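Local coordinates for putative Oleoyl-[acyl-carrier protein] thioesterase (Lactobacillus plantarum, PDB 2OWN) that probably hydrolyses the thioester of oleoyl-[acyl-carrier protein], releasing the free fatty acid from its carrier, at residues B[5-11]-B[85-90]; B[154-158]-B[221-225]. The contacts are given in a common frame with arbitrary orientation. Numbering follows the deposited sequence.

Contact 1: residues B[5-11]-B[85-90]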
loop_
_atom_site.group_PDB
_atom_site.type_symbol
_atom_site.label_atom_id
_atom_site.label_comp_id
_atom_site.label_asym_id
_atom_site.label_seq_id
_atom_site.Cartn_x
_atom_site.Cartn_y
_atom_site.Cartn_z
ATOM N N LEU B 5 -0.035 14.124 31.231
ATOM C CA LEU B 5 0.156 15.062 30.104
ATOM C C LEU B 5 -0.964 14.915 29.056
ATOM O O LEU B 5 -1.013 13.913 28.334
ATOM C CB LEU B 5 1.545 14.859 29.459
ATOM C CG LEU B 5 2.050 15.793 28.354
ATOM C CD1 LEU B 5 2.186 17.219 28.851
ATOM C CD2 LEU B 5 3.392 15.303 27.831
ATOM N N GLY B 6 -1.870 15.898 29.019
ATOM C CA GLY B 6 -3.001 15.951 28.086
ATOM C C GLY B 6 -4.265 15.201 28.475
ATOM O O GLY B 6 -4.949 14.678 27.592
ATOM N N ALA B 7 -4.580 15.166 29.778
ATOM C CA ALA B 7 -5.802 14.503 30.324
ATOM C C ALA B 7 -7.103 15.115 29.790
ATOM O O ALA B 7 -8.043 14.380 29.461
ATOM C CB ALA B 7 -5.823 14.552 31.856
ATOM N N ASN B 8 -7.130 16.453 29.713
ATOM C CA ASN B 8 -8.283 17.223 29.199
ATOM C C ASN B 8 -8.400 17.286 27.656
ATOM O O ASN B 8 -9.416 17.791 27.163
ATOM C CB ASN B 8 -8.287 18.655 29.783
ATOM C CG ASN B 8 -8.343 18.685 31.323
ATOM O OD1 ASN B 8 -8.378 17.647 31.995
ATOM N ND2 ASN B 8 -8.335 19.891 31.880
ATOM N N ALA B 9 -7.393 16.788 26.910
ATOM C CA ALA B 9 -7.411 16.792 25.426
ATOM C C ALA B 9 -8.460 15.825 24.868
ATOM O O ALA B 9 -8.658 14.740 25.434
ATOM C CB ALA B 9 -6.031 16.490 24.844
ATOM N N SER B 10 -9.120 16.240 23.775
ATOM C CA SER B 10 -10.192 15.462 23.120
ATOM C C SER B 10 -9.678 14.152 22.520
ATOM O O SER B 10 -8.604 14.145 21.924
ATOM C CB SER B 10 -10.870 16.272 22.006
ATOM O OG SER B 10 -11.405 17.490 22.497
ATOM N N LEU B 11 -10.448 13.073 22.708
ATOM C CA LEU B 11 -10.144 11.732 22.206
ATOM C C LEU B 11 -11.067 11.438 21.016
ATOM O O LEU B 11 -12.292 11.393 21.191
ATOM C CB LEU B 11 -10.348 10.685 23.310
ATOM C CG LEU B 11 -10.011 9.209 23.032
ATOM C CD1 LEU B 11 -8.544 9.014 22.691
ATOM C CD2 LEU B 11 -10.356 8.381 24.253
ATOM N N ALA B 85 -7.633 5.180 18.225
ATOM C CA ALA B 85 -7.941 6.342 19.079
ATOM C C ALA B 85 -6.761 7.312 18.947
ATOM O O ALA B 85 -5.611 6.861 18.894
ATOM C CB ALA B 85 -8.142 5.933 20.519
ATOM N N VAL B 86 -7.049 8.619 18.881
ATOM C CA VAL B 86 -6.029 9.686 18.733
ATOM C C VAL B 86 -6.336 10.907 19.635
ATOM O O VAL B 86 -7.500 11.169 19.938
ATOM C CB VAL B 86 -5.897 10.095 17.229
ATOM C CG1 VAL B 86 -7.183 10.755 16.699
ATOM C CG2 VAL B 86 -4.694 11.002 17.012
ATOM N N ARG B 87 -5.280 11.621 20.052
ATOM C CA ARG B 87 -5.381 12.807 20.918
ATOM C C ARG B 87 -4.208 13.779 20.733
ATOM O O ARG B 87 -3.049 13.355 20.803
ATOM C CB ARG B 87 -5.478 12.348 22.387
ATOM C CG ARG B 87 -5.616 13.461 23.449
ATOM C CD ARG B 87 -5.968 12.910 24.835
ATOM N NE ARG B 87 -4.892 12.131 25.468
ATOM C CZ ARG B 87 -4.962 11.475 26.640
ATOM N NH1 ARG B 87 -6.085 11.436 27.377
ATOM N NH2 ARG B 87 -3.880 10.813 27.085
ATOM N N GLY B 88 -4.518 15.066 20.510
ATOM C CA GLY B 88 -3.536 16.160 20.392
ATOM C C GLY B 88 -3.439 16.534 21.866
ATOM O O GLY B 88 -4.134 17.432 22.330
ATOM N N SER B 89 -2.601 15.785 22.582
ATOM C CA SER B 89 -2.419 15.889 24.043
ATOM C C SER B 89 -1.930 17.228 24.580
ATOM O O SER B 89 -2.553 17.787 25.497
ATOM C CB SER B 89 -1.483 14.771 24.517
ATOM O OG SER B 89 -2.045 13.525 24.166
ATOM N N ALA B 90 -0.834 17.728 24.005
ATOM C CA ALA B 90 -0.230 19.004 24.432
ATOM C C ALA B 90 0.710 19.643 23.405
ATOM O O ALA B 90 0.955 19.067 22.337
ATOM C CB ALA B 90 0.501 18.787 25.751
HETATM O O HOH W 1 -7.160 16.049 20.777
#

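Contact 2: residues B[154-158]-B[221-225]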
loop_
_atom_site.group_PDB
_atom_site.type_symbol
_atom_site.label_atom_id
_atom_site.label_comp_id
_atom_site.label_asym_id
_atom_site.label_seq_id
_atom_site.Cartn_x
_atom_site.Cartn_y
_atom_site.Cartn_z
ATOM N N SER B 154 22.579 5.991 17.573
ATOM C CA SER B 154 23.313 6.827 16.613
ATOM C C SER B 154 23.945 5.805 15.658
ATOM O O SER B 154 24.777 4.996 16.089
ATOM C CB SER B 154 24.356 7.721 17.286
ATOM O OG SER B 154 24.923 8.607 16.340
ATOM N N PHE B 155 23.468 5.791 14.405
ATOM C CA PHE B 155 23.933 4.826 13.401
ATOM C C PHE B 155 25.445 4.947 13.095
ATOM O O PHE B 155 25.929 6.043 12.793
ATOM C CB PHE B 155 23.130 4.907 12.084
ATOM C CG PHE B 155 23.452 3.790 11.129
ATOM C CD1 PHE B 155 22.792 2.555 11.247
ATOM C CD2 PHE B 155 24.446 3.944 10.138
ATOM C CE1 PHE B 155 23.101 1.482 10.383
ATOM C CE2 PHE B 155 24.773 2.875 9.270
ATOM C CZ PHE B 155 24.099 1.642 9.406
ATOM N N GLU B 156 26.141 3.810 13.211
ATOM C CA GLU B 156 27.562 3.663 12.915
ATOM C C GLU B 156 27.707 2.462 11.978
ATOM O O GLU B 156 27.330 1.346 12.354
ATOM C CB GLU B 156 28.386 3.472 14.188
ATOM C CG GLU B 156 28.392 4.722 15.079
ATOM C CD GLU B 156 29.199 4.591 16.378
ATOM O OE1 GLU B 156 29.536 3.459 16.815
ATOM O OE2 GLU B 156 29.468 5.651 16.982
ATOM N N ALA B 157 28.208 2.709 10.763
ATOM C CA ALA B 157 28.431 1.659 9.768
ATOM C C ALA B 157 29.628 0.793 10.182
ATOM O O ALA B 157 30.592 1.300 10.776
ATOM C CB ALA B 157 28.675 2.249 8.374
ATOM N N THR B 158 29.510 -0.511 9.930
ATOM C CA THR B 158 30.561 -1.510 10.195
ATOM C C THR B 158 30.713 -2.394 8.952
ATOM O O THR B 158 29.956 -2.240 7.976
ATOM C CB THR B 158 30.245 -2.394 11.445
ATOM O OG1 THR B 158 29.116 -3.243 11.195
ATOM C CG2 THR B 158 29.972 -1.532 12.672
ATOM N N ALA B 221 19.561 2.899 2.085
ATOM C CA ALA B 221 19.071 2.357 3.357
ATOM C C ALA B 221 20.139 1.461 3.945
ATOM O O ALA B 221 20.631 0.578 3.244
ATOM C CB ALA B 221 17.786 1.568 3.157
ATOM N N HIS B 222 20.488 1.691 5.213
ATOM C CA HIS B 222 21.496 0.909 5.939
ATOM C C HIS B 222 20.848 0.235 7.148
ATOM O O HIS B 222 19.887 0.774 7.690
ATOM C CB HIS B 222 22.653 1.781 6.405
ATOM C CG HIS B 222 23.323 2.555 5.319
ATOM N ND1 HIS B 222 24.280 2.003 4.498
ATOM C CD2 HIS B 222 23.209 3.852 4.948
ATOM C CE1 HIS B 222 24.706 2.918 3.647
ATOM N NE2 HIS B 222 24.075 4.049 3.903
ATOM N N ALA B 223 21.364 -0.935 7.544
ATOM C CA ALA B 223 20.869 -1.692 8.716
ATOM C C ALA B 223 21.943 -2.574 9.375
ATOM O O ALA B 223 22.733 -3.214 8.667
ATOM C CB ALA B 223 19.642 -2.540 8.361
ATOM N N ASN B 224 21.979 -2.540 10.714
ATOM C CA ASN B 224 22.858 -3.343 11.573
ATOM C C ASN B 224 21.976 -4.180 12.473
ATOM O O ASN B 224 21.132 -3.608 13.161
ATOM C CB ASN B 224 23.753 -2.469 12.477
ATOM C CG ASN B 224 24.838 -1.726 11.720
ATOM O OD1 ASN B 224 25.429 -2.253 10.786
ATOM N ND2 ASN B 224 25.157 -0.519 12.178
ATOM N N ILE B 225 22.148 -5.502 12.451
ATOM C CA ILE B 225 21.405 -6.441 13.298
ATOM C C ILE B 225 22.328 -6.567 14.507
ATOM O O ILE B 225 23.449 -7.098 14.379
ATOM C CB ILE B 225 21.149 -7.800 12.620
ATOM C CG1 ILE B 225 20.371 -7.611 11.304
ATOM C CG2 ILE B 225 20.397 -8.741 13.592
ATOM C CD1 ILE B 225 20.169 -8.895 10.514
HETATM O O HOH W 2 24.154 1.295 14.181
#

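Contact 1: residues B[5-11]-B[85-90]
A water molecule takes the place of a β-ladder rung between these segments. It donates to Ser10 O at 2.7 Å and accepts from Gly88 N at 2.8 Å, while Ser10 O and Gly88 N themselves stand 4.4 Å apart. Val86 still bonds through its backbone to Tyr12, so the antiparallel pairing of strands 12-17 and 81-91 opens at this point, where Gly88 centres an inverse gamma turn. Ser89 and Ala90 follow as a classic bulge opposite Tyr97. The strand belongs to the N-terminal hot-dog domain, in which a curved sheet wraps a long helix; Val86 packs on that helix, 31-48, its CA-to-CB bond pointing away from 5-11. On the loop side, the aliphatic part of Arg87 packs against Ala9, with Ala9 CB 3.4 Å from Arg87 CG, and one face of the Arg87 guanidinium is overlain by Gly6 O, 3.3 Å from Arg87 NE at a poor angle for bonding. Glu99 accepts from Ser89 OG. Gly6 has positive phi and brings its CA to 3.2 Å from Ser89 O; a β-carbon there would collide with Ser89 CB. Apolar contacts lie at both ends: Leu5 CD1–Ala90 CB, 3.9 Å, and Leu11 CD1–Ala85 CB, 3.8 Å.

Contact 2: residues B[154-158]-B[221-225]
From Ala221, which lies beyond reach of the loop and rests on Thr191, strand 218-227 runs to His222, the first residue to touch it. Phe155 CZ comes within 3.3 Å of His222 CB; the two rings lie obliquely, their centroids 5.8 Å apart and planes at 33°. The imidazole is held by Thr163 and Glu241 on the flanking strands. Ala223 turns its CB away from the loop, toward the end of helix 184-191. This alternation is that of a sheet in the C-terminal hot-dog domain, with one face against the helix and the other facing the 154-158 loop. Asn224 returns to the loop side and makes the direct polar link: its ND2 donates to Glu156 O at 2.9 Å and also to a water, 2.9 Å away, that bonds weakly to Glu156 N. Asn224 ND2 lies 3.4 Å from Phe155 CE1, so the amide reaches past the ring to the backbone, while Asn224 OD1 is bonded to Thr161. Ile225 lies out of the loop's reach, its side chain touching Ile162 and Leu192.

Starting at the N terminus, contact 1 brings residues 5-11 onto strand 81-91 and closes a loop of 73 residues containing strand 12-17, which pairs with 81-91, helices 31-48 and 53-58 and strand 61-72. Only after it has closed does contact 2 open, at 154-158; 62 residues later, with strand 162-167, which pairs with 218-227, helices 184-191 and 194-197 and strand 200-209 between, it closes on strand 218-227. The two loops are thus in series, neither nested nor crossed, one in each hot-dog half. Their centres lie 35 Å apart on opposite sides of the chain's centre, yet both reach the same large sheet, which is continuous across the halves through the antiparallel pairing of strands 61-72 and 200-209.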